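At5g01750 protein (PDB 1ZXU) is of unknown function but belongs to the LOR family and may be related to phospholipid scramblases and tubby-like membrane-tethered transcription factors. Local coordinates at residues V26-D29 against P30-A34; V159-E163 against S164-V168; V189-Y192 against P193-Y197; A198-A201 against S202-V205. All blocks are in the same frame, centred on the assembly; numbering follows the deposited sequence.

Interaction 1: V26-D29 against P30-A34; sequences VVVD and PKYCA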
loop_
_atom_site.group_PDB
_atom_site.type_symbol
_atom_site.label_atom_id
_atom_site.label_comp_id
_atom_site.label_asym_id
_atom_site.label_seq_id
_atom_site.Cartn_x
_atom_site.Cartn_y
_atom_site.Cartn_z
ATOM N N VAL A 26 6.261 -4.482 10.722
ATOM C CA VAL A 26 5.309 -3.454 11.167
ATOM C C VAL A 26 5.771 -2.099 10.636
ATOM O O VAL A 26 6.945 -1.723 10.789
ATOM C CB VAL A 26 5.134 -3.455 12.699
ATOM C CG1 VAL A 26 6.455 -3.698 13.410
ATOM C CG2 VAL A 26 4.464 -2.164 13.205
ATOM N N VAL A 27 4.850 -1.367 10.002
ATOM C CA VAL A 27 5.207 -0.108 9.356
ATOM C C VAL A 27 4.190 0.983 9.744
ATOM O O VAL A 27 4.575 2.094 10.184
ATOM C CB VAL A 27 5.295 -0.244 7.820
ATOM C CG1 VAL A 27 5.548 1.091 7.215
ATOM C CG2 VAL A 27 6.474 -1.162 7.429
ATOM N N VAL A 28 2.927 0.636 9.626
ATOM C CA VAL A 28 1.846 1.586 9.889
ATOM C C VAL A 28 1.391 1.444 11.329
ATOM O O VAL A 28 1.352 2.452 12.092
ATOM C CB VAL A 28 0.648 1.398 8.867
ATOM C CG1 VAL A 28 -0.626 2.214 9.320
ATOM C CG2 VAL A 28 1.087 1.730 7.431
ATOM N N ASP A 29 1.084 0.208 11.699
ATOM C CA ASP A 29 0.539 -0.125 13.036
ATOM C C ASP A 29 0.587 -1.640 13.223
ATOM O O ASP A 29 0.138 -2.399 12.357
ATOM C CB ASP A 29 -0.919 0.357 13.146
ATOM C CG ASP A 29 -1.493 0.290 14.620
ATOM O OD1 ASP A 29 -1.353 -0.735 15.327
ATOM O OD2 ASP A 29 -2.151 1.277 15.035
ATOM N N PRO A 30 1.072 -2.102 14.393
ATOM C CA PRO A 30 1.067 -3.556 14.620
ATOM C C PRO A 30 -0.304 -4.239 14.525
ATOM O O PRO A 30 -0.360 -5.438 14.304
ATOM C CB PRO A 30 1.661 -3.702 16.056
ATOM C CG PRO A 30 1.488 -2.370 16.679
ATOM C CD PRO A 30 1.636 -1.355 15.537
ATOM N N LYS A 31 -1.408 -3.507 14.651
ATOM C CA LYS A 31 -2.722 -4.113 14.500
ATOM C C LYS A 31 -3.024 -4.616 13.071
ATOM O O LYS A 31 -3.968 -5.385 12.860
ATOM C CB LYS A 31 -3.836 -3.185 15.000
ATOM C CG LYS A 31 -4.230 -2.090 14.031
ATOM C CD LYS A 31 -5.417 -1.316 14.488
ATOM C CE LYS A 31 -5.047 0.138 14.716
ATOM N NZ LYS A 31 -6.158 0.922 15.353
ATOM N N TYR A 32 -2.190 -4.192 12.114
ATOM C CA TYR A 32 -2.361 -4.636 10.737
ATOM C C TYR A 32 -1.439 -5.803 10.416
ATOM O O TYR A 32 -1.174 -6.090 9.272
ATOM C CB TYR A 32 -2.104 -3.448 9.801
ATOM C CG TYR A 32 -3.137 -2.381 9.955
ATOM C CD1 TYR A 32 -4.454 -2.602 9.617
ATOM C CD2 TYR A 32 -2.788 -1.165 10.470
ATOM C CE1 TYR A 32 -5.400 -1.606 9.809
ATOM C CE2 TYR A 32 -3.715 -0.172 10.669
ATOM C CZ TYR A 32 -4.996 -0.398 10.329
ATOM O OH TYR A 32 -5.877 0.638 10.544
ATOM N N CYS A 33 -0.980 -6.523 11.432
ATOM C CA CYS A 33 -0.068 -7.659 11.210
ATOM C C CYS A 33 -0.750 -8.926 11.692
ATOM O O CYS A 33 -0.783 -9.176 12.890
ATOM C CB CYS A 33 1.255 -7.437 11.954
ATOM S SG CYS A 33 2.209 -5.997 11.419
ATOM N N ALA A 34 -1.350 -9.681 10.776
ATOM C CA ALA A 34 -2.078 -10.938 11.083
ATOM C C ALA A 34 -1.158 -12.166 11.058
ATOM O O ALA A 34 -0.162 -12.185 10.350
ATOM C CB ALA A 34 -3.222 -11.124 10.093
#

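Interaction 2: V159-E163 against S164-V168; sequences VYAGE and SDAIV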
loop_
_atom_site.group_PDB
_atom_site.type_symbol
_atom_site.label_atom_id
_atom_site.label_comp_id
_atom_site.label_asym_id
_atom_site.label_seq_id
_atom_site.Cartn_x
_atom_site.Cartn_y
_atom_site.Cartn_z
ATOM N N VAL A 159 6.778 -7.673 -3.368
ATOM C CA VAL A 159 7.372 -6.723 -2.438
ATOM C C VAL A 159 8.388 -7.498 -1.574
ATOM O O VAL A 159 8.033 -8.539 -0.978
ATOM C CB VAL A 159 6.305 -6.118 -1.481
ATOM C CG1 VAL A 159 6.890 -4.975 -0.666
ATOM C CG2 VAL A 159 5.095 -5.542 -2.286
ATOM N N TYR A 160 9.603 -6.919 -1.472
ATOM C CA TYR A 160 10.693 -7.513 -0.677
ATOM C C TYR A 160 11.097 -6.612 0.454
ATOM O O TYR A 160 11.042 -5.363 0.301
ATOM C CB TYR A 160 11.919 -7.650 -1.557
ATOM C CG TYR A 160 11.728 -8.534 -2.735
ATOM C CD1 TYR A 160 12.014 -9.897 -2.646
ATOM C CD2 TYR A 160 11.278 -8.017 -3.932
ATOM C CE1 TYR A 160 11.854 -10.738 -3.754
ATOM C CE2 TYR A 160 11.106 -8.845 -5.053
ATOM C CZ TYR A 160 11.385 -10.196 -4.938
ATOM O OH TYR A 160 11.229 -10.983 -6.049
ATOM N N ALA A 161 11.529 -7.221 1.574
ATOM C CA ALA A 161 12.165 -6.506 2.682
ATOM C C ALA A 161 13.596 -6.229 2.232
ATOM O O ALA A 161 14.253 -7.080 1.615
ATOM C CB ALA A 161 12.165 -7.373 3.973
ATOM N N GLY A 162 14.065 -5.013 2.467
ATOM C CA GLY A 162 15.345 -4.569 1.912
ATOM C C GLY A 162 16.525 -5.375 2.474
ATOM O O GLY A 162 17.389 -5.825 1.714
ATOM N N GLU A 163 16.559 -5.553 3.794
ATOM C CA GLU A 163 17.787 -5.989 4.496
ATOM C C GLU A 163 17.974 -7.501 4.572
ATOM O O GLU A 163 18.891 -7.986 5.255
ATOM C CB GLU A 163 17.831 -5.396 5.924
ATOM C CG GLU A 163 16.876 -6.057 6.960
ATOM C CD GLU A 163 15.500 -6.390 6.375
ATOM O OE1 GLU A 163 14.880 -5.484 5.767
ATOM O OE2 GLU A 163 15.052 -7.552 6.507
ATOM N N SER A 164 17.089 -8.233 3.907
ATOM C CA SER A 164 17.088 -9.699 3.939
ATOM C C SER A 164 16.638 -10.209 2.591
ATOM O O SER A 164 16.843 -11.389 2.245
ATOM C CB SER A 164 16.137 -10.217 5.019
ATOM O OG SER A 164 14.798 -9.783 4.776
ATOM N N ASP A 165 16.026 -9.305 1.836
ATOM C CA ASP A 165 15.362 -9.617 0.584
ATOM C C ASP A 165 14.288 -10.714 0.740
ATOM O O ASP A 165 14.057 -11.471 -0.202
ATOM C CB ASP A 165 16.352 -9.992 -0.530
ATOM C CG ASP A 165 16.454 -8.910 -1.577
ATOM O OD1 ASP A 165 15.398 -8.546 -2.146
ATOM O OD2 ASP A 165 17.582 -8.413 -1.829
ATOM N N ALA A 166 13.630 -10.748 1.895
ATOM C CA ALA A 166 12.542 -11.708 2.168
ATOM C C ALA A 166 11.309 -11.166 1.419
ATOM O O ALA A 166 11.084 -9.967 1.451
ATOM C CB ALA A 166 12.247 -11.752 3.637
ATOM N N ILE A 167 10.550 -12.032 0.792
ATOM C CA ILE A 167 9.242 -11.593 0.158
ATOM C C ILE A 167 8.240 -11.347 1.284
ATOM O O ILE A 167 8.022 -12.198 2.140
ATOM C CB ILE A 167 8.680 -12.678 -0.741
ATOM C CG1 ILE A 167 9.560 -12.816 -1.974
ATOM C CG2 ILE A 167 7.236 -12.357 -1.235
ATOM C CD1 ILE A 167 9.266 -14.105 -2.721
ATOM N N VAL A 168 7.618 -10.148 1.264
ATOM C CA VAL A 168 6.571 -9.821 2.226
ATOM C C VAL A 168 5.156 -9.820 1.614
ATOM O O VAL A 168 4.187 -9.908 2.352
ATOM C CB VAL A 168 6.834 -8.485 2.980
ATOM C CG1 VAL A 168 8.173 -8.584 3.793
ATOM C CG2 VAL A 168 6.901 -7.357 2.041
#

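Interaction 3: V189-Y192 against P193-Y197; sequences VTVY and PNVDY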
loop_
_atom_site.group_PDB
_atom_site.type_symbol
_atom_site.label_atom_id
_atom_site.label_comp_id
_atom_site.label_asym_id
_atom_site.label_seq_id
_atom_site.Cartn_x
_atom_site.Cartn_y
_atom_site.Cartn_z
ATOM N N VAL A 189 -3.467 -9.908 -3.988
ATOM C CA VAL A 189 -2.127 -9.762 -3.446
ATOM C C VAL A 189 -2.105 -10.548 -2.116
ATOM O O VAL A 189 -2.865 -10.266 -1.227
ATOM C CB VAL A 189 -1.761 -8.300 -3.159
ATOM C CG1 VAL A 189 -0.379 -8.191 -2.497
ATOM C CG2 VAL A 189 -1.699 -7.489 -4.440
ATOM N N THR A 190 -1.217 -11.533 -2.022
ATOM C CA THR A 190 -0.993 -12.253 -0.734
ATOM C C THR A 190 -0.073 -11.454 0.139
ATOM O O THR A 190 1.047 -11.101 -0.281
ATOM C CB THR A 190 -0.398 -13.648 -0.961
ATOM O OG1 THR A 190 -1.280 -14.392 -1.818
ATOM C CG2 THR A 190 -0.200 -14.353 0.412
ATOM N N VAL A 191 -0.539 -11.133 1.348
ATOM C CA VAL A 191 0.342 -10.519 2.352
ATOM C C VAL A 191 0.743 -11.639 3.316
ATOM O O VAL A 191 -0.127 -12.347 3.898
ATOM C CB VAL A 191 -0.454 -9.481 3.147
ATOM C CG1 VAL A 191 0.362 -8.906 4.292
ATOM C CG2 VAL A 191 -0.982 -8.409 2.159
ATOM N N TYR A 192 2.032 -11.806 3.502
ATOM C CA TYR A 192 2.457 -12.975 4.299
ATOM C C TYR A 192 2.290 -12.713 5.788
ATOM O O TYR A 192 2.098 -11.577 6.231
ATOM C CB TYR A 192 3.892 -13.359 3.882
ATOM C CG TYR A 192 3.823 -13.996 2.495
ATOM C CD1 TYR A 192 3.318 -15.323 2.347
ATOM C CD2 TYR A 192 4.170 -13.291 1.347
ATOM C CE1 TYR A 192 3.220 -15.909 1.103
ATOM C CE2 TYR A 192 4.089 -13.909 0.062
ATOM C CZ TYR A 192 3.603 -15.206 -0.029
ATOM O OH TYR A 192 3.502 -15.783 -1.268
ATOM N N PRO A 193 2.387 -13.776 6.614
ATOM C CA PRO A 193 2.130 -13.585 8.030
ATOM C C PRO A 193 3.012 -12.548 8.680
ATOM O O PRO A 193 4.225 -12.433 8.410
ATOM C CB PRO A 193 2.413 -15.006 8.609
ATOM C CG PRO A 193 2.099 -15.918 7.486
ATOM C CD PRO A 193 2.709 -15.182 6.306
ATOM N N ASN A 194 2.399 -11.728 9.551
ATOM C CA ASN A 194 3.086 -10.682 10.311
ATOM C C ASN A 194 3.623 -9.493 9.516
ATOM O O ASN A 194 4.406 -8.700 9.996
ATOM C CB ASN A 194 4.225 -11.288 11.200
ATOM C CG ASN A 194 3.698 -12.321 12.159
ATOM O OD1 ASN A 194 4.174 -13.448 12.194
ATOM N ND2 ASN A 194 2.682 -11.950 12.917
ATOM N N VAL A 195 3.221 -9.418 8.250
ATOM C CA VAL A 195 3.536 -8.253 7.450
ATOM C C VAL A 195 2.339 -7.278 7.569
ATOM O O VAL A 195 1.181 -7.689 7.547
ATOM C CB VAL A 195 3.672 -8.709 5.989
ATOM C CG1 VAL A 195 3.794 -7.509 5.003
ATOM C CG2 VAL A 195 4.911 -9.620 5.836
ATOM N N ASP A 196 2.656 -5.998 7.614
ATOM C CA ASP A 196 1.633 -4.961 7.824
ATOM C C ASP A 196 0.781 -4.826 6.573
ATOM O O ASP A 196 1.275 -4.393 5.524
ATOM C CB ASP A 196 2.393 -3.685 8.144
ATOM C CG ASP A 196 1.491 -2.532 8.538
ATOM O OD1 ASP A 196 0.433 -2.373 7.905
ATOM O OD2 ASP A 196 1.877 -1.777 9.448
ATOM N N TYR A 197 -0.485 -5.235 6.656
ATOM C CA TYR A 197 -1.281 -5.243 5.407
ATOM C C TYR A 197 -1.774 -3.827 5.022
ATOM O O TYR A 197 -2.198 -3.598 3.870
ATOM C CB TYR A 197 -2.398 -6.324 5.426
ATOM C CG TYR A 197 -3.606 -6.059 6.337
ATOM C CD1 TYR A 197 -4.605 -5.134 5.963
ATOM C CD2 TYR A 197 -3.741 -6.795 7.536
ATOM C CE1 TYR A 197 -5.739 -4.934 6.773
ATOM C CE2 TYR A 197 -4.870 -6.593 8.344
ATOM C CZ TYR A 197 -5.838 -5.646 7.947
ATOM O OH TYR A 197 -6.972 -5.412 8.739
#

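Interaction 4: A198-A201 against S202-V205; sequences AFIA and SLVV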
loop_
_atom_site.group_PDB
_atom_site.type_symbol
_atom_site.label_atom_id
_atom_site.label_comp_id
_atom_site.label_asym_id
_atom_site.label_seq_id
_atom_site.Cartn_x
_atom_site.Cartn_y
_atom_site.Cartn_z
ATOM N N ALA A 198 -1.728 -2.887 5.967
ATOM C CA ALA A 198 -2.059 -1.486 5.585
ATOM C C ALA A 198 -0.896 -0.937 4.777
ATOM O O ALA A 198 -1.061 -0.260 3.768
ATOM C CB ALA A 198 -2.344 -0.600 6.792
ATOM N N PHE A 199 0.300 -1.282 5.211
ATOM C CA PHE A 199 1.480 -0.885 4.422
ATOM C C PHE A 199 1.386 -1.475 2.988
ATOM O O PHE A 199 1.499 -0.756 1.994
ATOM C CB PHE A 199 2.711 -1.425 5.161
ATOM C CG PHE A 199 3.984 -1.318 4.352
ATOM C CD1 PHE A 199 4.391 -0.081 3.795
ATOM C CD2 PHE A 199 4.735 -2.473 4.083
ATOM C CE1 PHE A 199 5.556 0.030 3.041
ATOM C CE2 PHE A 199 5.915 -2.367 3.373
ATOM C CZ PHE A 199 6.332 -1.133 2.801
ATOM N N ILE A 200 1.142 -2.775 2.862
ATOM C CA ILE A 200 1.021 -3.344 1.529
ATOM C C ILE A 200 -0.138 -2.722 0.681
ATOM O O ILE A 200 0.032 -2.420 -0.507
ATOM C CB ILE A 200 0.889 -4.871 1.594
ATOM C CG1 ILE A 200 2.080 -5.464 2.386
ATOM C CG2 ILE A 200 0.727 -5.381 0.134
ATOM C CD1 ILE A 200 3.461 -5.179 1.761
ATOM N N ALA A 201 -1.267 -2.448 1.332
ATOM C CA ALA A 201 -2.415 -1.835 0.649
ATOM C C ALA A 201 -1.967 -0.457 0.159
ATOM O O ALA A 201 -2.298 -0.109 -0.956
ATOM C CB ALA A 201 -3.594 -1.650 1.627
ATOM N N SER A 202 -1.160 0.288 0.933
ATOM C CA SER A 202 -0.745 1.574 0.387
ATOM C C SER A 202 0.131 1.458 -0.863
ATOM O O SER A 202 0.077 2.303 -1.787
ATOM C CB SER A 202 -0.042 2.417 1.481
ATOM O OG SER A 202 1.282 1.936 1.660
ATOM N N LEU A 203 0.952 0.387 -0.923
ATOM C CA LEU A 203 1.768 0.161 -2.094
ATOM C C LEU A 203 0.911 -0.168 -3.313
ATOM O O LEU A 203 1.236 0.218 -4.421
ATOM C CB LEU A 203 2.824 -0.953 -1.818
ATOM C CG LEU A 203 3.827 -0.571 -0.727
ATOM C CD1 LEU A 203 4.860 -1.752 -0.584
ATOM C CD2 LEU A 203 4.620 0.681 -1.091
ATOM N N VAL A 204 -0.136 -0.986 -3.105
ATOM C CA VAL A 204 -1.073 -1.329 -4.161
ATOM C C VAL A 204 -1.725 -0.071 -4.728
ATOM O O VAL A 204 -1.826 0.088 -5.961
ATOM C CB VAL A 204 -2.127 -2.296 -3.636
ATOM C CG1 VAL A 204 -3.311 -2.464 -4.691
ATOM C CG2 VAL A 204 -1.430 -3.653 -3.287
ATOM N N VAL A 205 -2.065 0.842 -3.833
ATOM C CA VAL A 205 -2.611 2.145 -4.228
ATOM C C VAL A 205 -1.626 2.936 -5.109
ATOM O O VAL A 205 -2.000 3.464 -6.152
ATOM C CB VAL A 205 -3.082 2.957 -3.020
ATOM C CG1 VAL A 205 -3.508 4.378 -3.465
ATOM C CG2 VAL A 205 -4.266 2.195 -2.318
#

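Interaction 1: V26-D29 against P30-A34
Val26 meets Pro30 and Cys33 where the chain ahead of strand 38-43 folds back through an Asx-Pro turn at Asp29, whose Pro30 and Lys31 form a short 3-10 segment. Its CG2 methyl, anti to the backbone N, lies 3.8 Å from Pro30 CD, and its CB rests 4.1 Å from Cys33 SG. Val28 touches the ring of Tyr32 obliquely, CG1 standing 4.1 Å from CE2, while the same side chain also packs on Val88 and Val89 of strand 87-92. Asp29 carries most of the turn. With its CG also anti to the backbone N (chi1 -169°), the carboxylate swings forward past Pro30, and OD1 receives the Lys31 N-H at 2.9 Å in a nearly straight bond (174° at the hydrogen), met on the anti side and somewhat out of the carboxylate plane. OD2 faces the aliphatic end of Lys31, with NZ near but beyond salt-bridge distance, an approach that would probably stabilise the charged carboxylate modestly. Replacing Asp29 by an alanine removes the acceptor of the Lys31 N-H and is likely to leave the Pro30-Lys31 corner held by the Asp29 carbonyl without its side-chain bond. That carbonyl is a second tie, accepting from Tyr32 N, while the backbone N of Asp29 is bonded to Asp196 OD2. Past the turn, Asp29 CB meets the Tyr32 ring obliquely at CD2, and Lys31 CG lies 3.9 Å above one face of that ring, over its centre.

Interaction 2: V159-E163 against S164-V168
The β-hairpin of strands 158-161 and 167-173 is closed here by its connecting loop, with Tyr160 and Ile167 as an antiparallel non-hydrogen-bonded pair whose CA atoms are 4.4 Å apart. Backbone bonds flank the pair: Val168 N to Val159 O, and Ala161 N to Ala166 O at 2.8 Å. Tyr160 and Ile167 extend side by side in the same direction from the sheet, and Ile167 CG1 reaches Tyr160 CE1 at 3.6 Å. Near the base of the same ring lies the Asp165 carboxylate, its plane 78° from that of the ring, while its OD1 forms a salt bridge with Arg147. On the other face, Val159 CG1 touches Val168 CG2 at 3.6 Å. In the loop, Ser164 OG serves twice. It donates to Glu163 OE2 at 2.8 Å, approaching from above the carboxylate plane, and accepts from Ala166 N in an ST turn; chi1 of 60°, with OG between the backbone N and carbonyl carbon, allows both. The face bearing Val159 and Val168 looks inward onto Leu203 and Ile200 of helix 197-211. Tyr160 forms a cation-pi contact with Lys149 of strand 146-149, and Val168 pairs through its backbone with Tyr192 just past strand 187-191.

Interaction 3: V189-Y192 against P193-Y197
Tyr192, Val191 and Pro193 carry the corner where strand 187-191, the last of the barrel, leaves the sheet and turns toward helix 197-211. The corner is a type II β-turn from Tyr192 to Val195, closed by Val195 N donating to Tyr192 O at 3.2 Å. The Tyr192 ring does not fold over the turn. Pro193 CD sits at the edge of the ring, near its plane, and approaches Tyr192 CB to 3.3 Å, whereas the CG2 methyl of Thr190 lies 3.8 Å above the ring plane on one face, offset toward the rim. Val191 spans the inside of the bend. Its CG1, anti to the backbone N at chi1 174°, touches Val195 CB at 3.7 Å, and the same methyl lies 3.9 Å from Tyr197 CB, the two side chains crossing at about a right angle. Further round the corner, Asp196 takes the N-cap position, its OD1 accepting from Phe199 N, while OD2 receives the backbone N-H groups of Val27 and Val28. The turn thus has one hydrogen bond across the two segments, and its side chains meet through carbon groups that also lie against backbone carbonyls, whereas the buried carboxylate of Asp196 is satisfied by backbone N-H groups of the helix start and of the N-terminal loop.

Interaction 4: A198-A201 against S202-V205
Over about two turns, the buried 198-205 part of helix 197-211, close to the centre of the chain, brings side chains and backbone together at spacings of three and four residues. Phe199 and Leu203 form its main side-chain contact: Leu203 CD1 lies over one face of the ring in a CH-pi contact, 4.2 Å from the centroid and 28° off the ring normal, with Phe199 CZ its nearest ring atom at 3.7 Å. Phe199 CG stands anti to the backbone N (chi1 170°), which turns the ring so that one face lies against Leu203 CD1. On another side, Ile200 CG2 and Val204 CG2 approach to 4.4 Å. This apolar part of the helix runs through the closed antiparallel barrel, as in the tubby-like fold, so Ala201 meets Phe65 and Leu80, and Val204 meets Ile42. Within 198-205 Ser202 is the polar exception. Its OG, held between the backbone N and carbonyl carbon at chi1 77°, gives a 2.7 Å hydrogen bond to Phe199 O on a lone pair in the carbonyl plane, and is also bonded to the Tyr117 hydroxyl. Without the hydroxyl, as with an alanine here, Phe199 O would probably lose one of its two donors and the Tyr117 hydroxyl this partner. The other donor to Phe199 O is Leu203 N, at 3.2 Å.

From the N terminus the four contacts follow in series, none nested in or crossing another. Interaction 1 closes a turn ahead of strand 38-43, interaction 2 closes the hairpin of strands 158-161 and 167-173, interaction 3 turns the chain out of strand 187-191, and interaction 4 lies within the helix that follows. Interactions 3 and 4 each touch all the others. The 193-197 loop is bonded to the N-terminal loop 26-34, with Asn194 N meeting Ala34 O, and strand 187-191 lies beside strand 167-173 in the sheet. The helix packs inside the barrel against all three, Ala198 resting on Tyr32. Interactions 1 and 2 stay apart, nearest atoms about 8 Å.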